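Local atomic coordinates of putative regulatory protein (Streptomyces coelicolor A3, PDB entry 2PZ9), a protein that probably binds DNA and regulates transcription, as a dimeric member of the TetR family. Residues V168-A176 and L205-F213. Residues are numbered along the deposited sequence; the frame is centred on the assembly and turned at random.
Sequences VLALINQIA and LVTAVEHMF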
ATOM      1  N   VAL A 168      10.541   8.542   9.561  1.00 52.43           N
ATOM      2  CA  VAL A 168      10.553   7.393  10.466  1.00 50.94           C
ATOM      3  C   VAL A 168       9.145   6.802  10.600  1.00 50.42           C
ATOM      4  O   VAL A 168       8.938   5.591  10.427  1.00 50.12           O
ATOM      5  CB  VAL A 168      11.127   7.785  11.866  1.00 50.92           C
ATOM      6  CG1 VAL A 168      11.125   6.598  12.805  1.00 49.84           C
ATOM      7  CG2 VAL A 168      12.515   8.364  11.735  1.00 49.51           C
ATOM      8  N   LEU A 169       8.185   7.673  10.882  1.00 49.88           N
ATOM      9  CA  LEU A 169       6.798   7.267  11.055  1.00 50.29           C
ATOM     10  C   LEU A 169       6.227   6.599   9.799  1.00 51.47           C
ATOM     11  O   LEU A 169       5.779   5.452   9.847  1.00 51.95           O
ATOM     12  CB  LEU A 169       5.952   8.468  11.457  1.00 49.82           C
ATOM     13  CG  LEU A 169       4.494   8.156  11.754  1.00 49.82           C
ATOM     14  CD1 LEU A 169       4.409   7.412  13.068  1.00 49.98           C
ATOM     15  CD2 LEU A 169       3.603   9.410  11.752  1.00 49.56           C
ATOM     16  N   ALA A 170       6.272   7.322   8.674  1.00 52.43           N
ATOM     17  CA  ALA A 170       5.809   6.831   7.375  1.00 53.02           C
ATOM     18  C   ALA A 170       6.376   5.463   7.010  1.00 53.61           C
ATOM     19  O   ALA A 170       5.621   4.525   6.731  1.00 53.29           O
ATOM     20  CB  ALA A 170       6.148   7.830   6.311  1.00 52.53           C
ATOM     21  N   LEU A 171       7.703   5.375   7.011  1.00 54.58           N
ATOM     22  CA  LEU A 171       8.412   4.134   6.719  1.00 56.40           C
ATOM     23  C   LEU A 171       7.921   2.948   7.546  1.00 57.38           C
ATOM     24  O   LEU A 171       7.510   1.912   7.001  1.00 57.63           O
ATOM     25  CB  LEU A 171       9.921   4.301   6.938  1.00 56.56           C
ATOM     26  CG  LEU A 171      10.612   5.250   5.945  1.00 56.39           C
ATOM     27  CD1 LEU A 171      11.956   5.741   6.495  1.00 53.09           C
ATOM     28  CD2 LEU A 171      10.734   4.639   4.524  1.00 54.73           C
ATOM     29  N   ILE A 172       7.952   3.102   8.860  1.00 58.08           N
ATOM     30  CA  ILE A 172       7.590   1.996   9.717  1.00 58.91           C
ATOM     31  C   ILE A 172       6.129   1.500   9.483  1.00 59.04           C
ATOM     32  O   ILE A 172       5.876   0.289   9.382  1.00 59.26           O
ATOM     33  CB  ILE A 172       7.901   2.331  11.176  1.00 59.20           C
ATOM     34  CG1 ILE A 172       9.412   2.553  11.319  1.00 59.45           C
ATOM     35  CG2 ILE A 172       7.427   1.192  12.090  1.00 59.99           C
ATOM     36  CD1 ILE A 172       9.836   3.068  12.666  1.00 59.84           C
ATOM     37  N   ASN A 173       5.190   2.432   9.387  1.00 58.54           N
ATOM     38  CA  ASN A 173       3.871   2.128   8.894  1.00 58.53           C
ATOM     39  C   ASN A 173       3.800   1.364   7.564  1.00 58.64           C
ATOM     40  O   ASN A 173       2.999   0.434   7.428  1.00 58.08           O
ATOM     41  CB  ASN A 173       3.108   3.413   8.765  1.00 58.77           C
ATOM     42  CG  ASN A 173       2.523   3.829  10.049  1.00 59.90           C
ATOM     43  OD1 ASN A 173       1.351   3.550  10.299  1.00 63.43           O
ATOM     44  ND2 ASN A 173       3.325   4.447  10.914  1.00 59.85           N
ATOM     45  N   GLN A 174       4.612   1.771   6.589  1.00 59.11           N
ATOM     46  CA  GLN A 174       4.661   1.084   5.297  1.00 60.11           C
ATOM     47  C   GLN A 174       5.070  -0.352   5.463  1.00 61.40           C
ATOM     48  O   GLN A 174       4.281  -1.233   5.178  1.00 61.38           O
ATOM     49  CB  GLN A 174       5.642   1.733   4.337  1.00 58.82           C
ATOM     50  CG  GLN A 174       4.994   2.579   3.349  1.00 58.27           C
ATOM     51  CD  GLN A 174       4.010   1.861   2.441  1.00 55.90           C
ATOM     52  OE1 GLN A 174       4.383   1.004   1.652  1.00 55.67           O
ATOM     53  NE2 GLN A 174       2.752   2.261   2.514  1.00 54.98           N
ATOM     54  N   ILE A 175       6.309  -0.556   5.933  1.00 63.39           N
ATOM     55  CA  ILE A 175       6.945  -1.877   6.075  1.00 65.71           C
ATOM     56  C   ILE A 175       6.009  -2.886   6.740  1.00 66.47           C
ATOM     57  O   ILE A 175       5.965  -4.050   6.345  1.00 66.26           O
ATOM     58  CB  ILE A 175       8.252  -1.804   6.924  1.00 65.57           C
ATOM     59  CG1 ILE A 175       8.962  -0.475   6.717  1.00 67.20           C
ATOM     60  CG2 ILE A 175       9.243  -2.890   6.548  1.00 65.61           C
ATOM     61  CD1 ILE A 175      10.096  -0.225   7.758  1.00 66.68           C
ATOM     62  N   ALA A 176       5.272  -2.396   7.737  1.00 67.71           N
ATOM     63  CA  ALA A 176       4.330  -3.171   8.531  1.00 69.16           C
ATOM     64  C   ALA A 176       3.160  -3.700   7.727  1.00 70.78           C
ATOM     65  O   ALA A 176       2.632  -4.764   8.041  1.00 70.44           O
ATOM     66  CB  ALA A 176       3.819  -2.330   9.672  1.00 68.81           C
ATOM     67  N   LEU A 205      10.217  -8.887   9.314  1.00 48.13           N
ATOM     68  CA  LEU A 205       9.793  -7.518   9.327  1.00 48.90           C
ATOM     69  C   LEU A 205      10.332  -6.779  10.561  1.00 48.91           C
ATOM     70  O   LEU A 205      10.835  -5.654  10.461  1.00 48.26           O
ATOM     71  CB  LEU A 205       8.283  -7.490   9.291  1.00 49.15           C
ATOM     72  CG  LEU A 205       7.661  -6.329  10.026  1.00 51.23           C
ATOM     73  CD1 LEU A 205       8.135  -4.973   9.507  1.00 53.10           C
ATOM     74  CD2 LEU A 205       6.182  -6.480   9.816  1.00 56.93           C
ATOM     75  N   VAL A 206      10.229  -7.430  11.717  1.00 48.93           N
ATOM     76  CA  VAL A 206      10.687  -6.841  12.933  1.00 48.57           C
ATOM     77  C   VAL A 206      12.207  -6.686  12.885  1.00 49.64           C
ATOM     78  O   VAL A 206      12.764  -5.666  13.352  1.00 50.81           O
ATOM     79  CB  VAL A 206      10.231  -7.654  14.121  1.00 48.21           C
ATOM     80  CG1 VAL A 206      10.983  -7.236  15.364  1.00 47.11           C
ATOM     81  CG2 VAL A 206       8.752  -7.465  14.318  1.00 46.48           C
ATOM     82  N   THR A 207      12.876  -7.672  12.291  1.00 49.83           N
ATOM     83  CA  THR A 207      14.323  -7.669  12.192  1.00 49.58           C
ATOM     84  C   THR A 207      14.738  -6.539  11.291  1.00 50.16           C
ATOM     85  O   THR A 207      15.683  -5.825  11.592  1.00 50.59           O
ATOM     86  CB  THR A 207      14.831  -8.998  11.646  1.00 49.63           C
ATOM     87  OG1 THR A 207      14.473 -10.041  12.564  1.00 49.78           O
ATOM     88  CG2 THR A 207      16.338  -8.980  11.474  1.00 49.36           C
ATOM     89  N   ALA A 208      14.005  -6.348  10.203  1.00 50.59           N
ATOM     90  CA  ALA A 208      14.294  -5.273   9.272  1.00 51.36           C
ATOM     91  C   ALA A 208      14.200  -3.901   9.946  1.00 52.46           C
ATOM     92  O   ALA A 208      15.004  -2.991   9.669  1.00 52.69           O
ATOM     93  CB  ALA A 208      13.368  -5.352   8.070  1.00 50.34           C
ATOM     94  N   VAL A 209      13.217  -3.744  10.822  1.00 54.14           N
ATOM     95  CA  VAL A 209      12.991  -2.457  11.455  1.00 56.14           C
ATOM     96  C   VAL A 209      14.070  -2.264  12.494  1.00 58.40           C
ATOM     97  O   VAL A 209      14.582  -1.142  12.664  1.00 58.21           O
ATOM     98  CB  VAL A 209      11.576  -2.326  12.062  1.00 55.90           C
ATOM     99  CG1 VAL A 209      11.415  -1.006  12.822  1.00 55.02           C
ATOM    100  CG2 VAL A 209      10.535  -2.407  10.973  1.00 54.98           C
ATOM    101  N   GLU A 210      14.433  -3.365  13.164  1.00 61.20           N
ATOM    102  CA  GLU A 210      15.607  -3.360  14.019  1.00 63.94           C
ATOM    103  C   GLU A 210      16.841  -2.871  13.250  1.00 65.21           C
ATOM    104  O   GLU A 210      17.607  -2.056  13.774  1.00 65.68           O
ATOM    105  CB  GLU A 210      15.856  -4.722  14.653  1.00 64.29           C
ATOM    106  CG  GLU A 210      17.267  -4.893  15.284  1.00 68.05           C
ATOM    107  CD  GLU A 210      17.590  -3.897  16.438  1.00 74.73           C
ATOM    108  OE1 GLU A 210      16.658  -3.466  17.178  1.00 78.35           O
ATOM    109  OE2 GLU A 210      18.792  -3.551  16.618  1.00 76.03           O
ATOM    110  N   HIS A 211      17.032  -3.327  12.014  1.00 66.63           N
ATOM    111  CA  HIS A 211      18.185  -2.857  11.247  1.00 68.42           C
ATOM    112  C   HIS A 211      18.127  -1.378  10.944  1.00 70.18           C
ATOM    113  O   HIS A 211      19.131  -0.708  11.039  1.00 69.98           O
ATOM    114  CB  HIS A 211      18.415  -3.679   9.987  1.00 68.03           C
ATOM    115  CG  HIS A 211      19.038  -5.007  10.262  1.00 68.06           C
ATOM    116  ND1 HIS A 211      18.296  -6.156  10.448  1.00 68.94           N
ATOM    117  CD2 HIS A 211      20.330  -5.363  10.434  1.00 66.50           C
ATOM    118  CE1 HIS A 211      19.107  -7.167  10.694  1.00 66.01           C
ATOM    119  NE2 HIS A 211      20.345  -6.712  10.690  1.00 65.69           N
HETATM  120  N   MSE A 212      16.958  -0.851  10.617  1.00 72.93           N
HETATM  121  CA  MSE A 212      16.858   0.581  10.367  1.00 76.78           C
HETATM  122  C   MSE A 212      17.144   1.461  11.569  1.00 76.59           C
HETATM  123  O   MSE A 212      18.020   2.325  11.516  1.00 76.84           O
HETATM  124  CB  MSE A 212      15.496   0.919   9.871  1.00 75.72           C
HETATM  125  CG  MSE A 212      15.409   0.843   8.418  1.00 78.66           C
HETATM  126 SE   MSE A 212      13.529   0.566   8.093  1.00 84.31          SE
HETATM  127  CE  MSE A 212      12.774   2.355   8.436  1.00 83.13           C
ATOM    128  N   PHE A 213      16.387   1.249  12.640  1.00 77.56           N
ATOM    129  CA  PHE A 213      16.549   2.020  13.869  1.00 78.27           C
ATOM    130  C   PHE A 213      16.882   1.084  15.032  1.00 79.60           C
ATOM    131  O   PHE A 213      15.966   0.604  15.713  1.00 79.90           O
ATOM    132  CB  PHE A 213      15.274   2.808  14.183  1.00 77.33           C
ATOM    133  CG  PHE A 213      14.548   3.312  12.969  1.00 75.94           C
ATOM    134  CD1 PHE A 213      13.500   2.577  12.410  1.00 74.74           C
ATOM    135  CD2 PHE A 213      14.887   4.530  12.396  1.00 72.94           C
ATOM    136  CE1 PHE A 213      12.820   3.054  11.290  1.00 72.70           C
ATOM    137  CE2 PHE A 213      14.208   5.003  11.278  1.00 71.77           C
ATOM    138  CZ  PHE A 213      13.179   4.271  10.730  1.00 72.30           C
TER
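Ile175 of helix 165-176 meets three side chains of helix 198-212. Ile175 CB lies 4.1 Å from Leu205 CD1. Ile175 CG2, placed anti to the backbone N, comes within 3.8 Å of the same methyl, Leu205 CD1. The other branch, through CG1, diverges from it and ends in CD1. Ile175 CD1 touches Val209 CG2 and sits 3.5 Å from SE of Met212, a selenomethionine, which it meets tip to tip. Bent at its last torsion (chi3 75°), Met212 carries its CE on to Leu171 CB, 3.8 Å away.

Phe213, the first residue beyond the helix, closes the far end. Val168 CG1 lies over one face of its ring in a CH-pi contact, 4.0 Å from the centroid. Met212 CB lies over the opposite face. Ile172 CD1 approaches the ring obliquely at CE1. Trp163 adds an edge-to-face partner. An alanine in place of Phe213 would probably leave Val168 and the tip of Ile172 without their aromatic partner and open a gap between the helix ends.

The two helical segments run antiparallel, at 161°, within the C-terminal domain of this TetR-like regulator. Helix 100-113 borders the contact through Tyr103, Leu107 and Phe108. Leu171 also packs on Ile175 of the second subunit, so the contact borders the dimer interface. No hydrogen bond joins the two segments, so their pairing rests on the fit of buried apolar side chains.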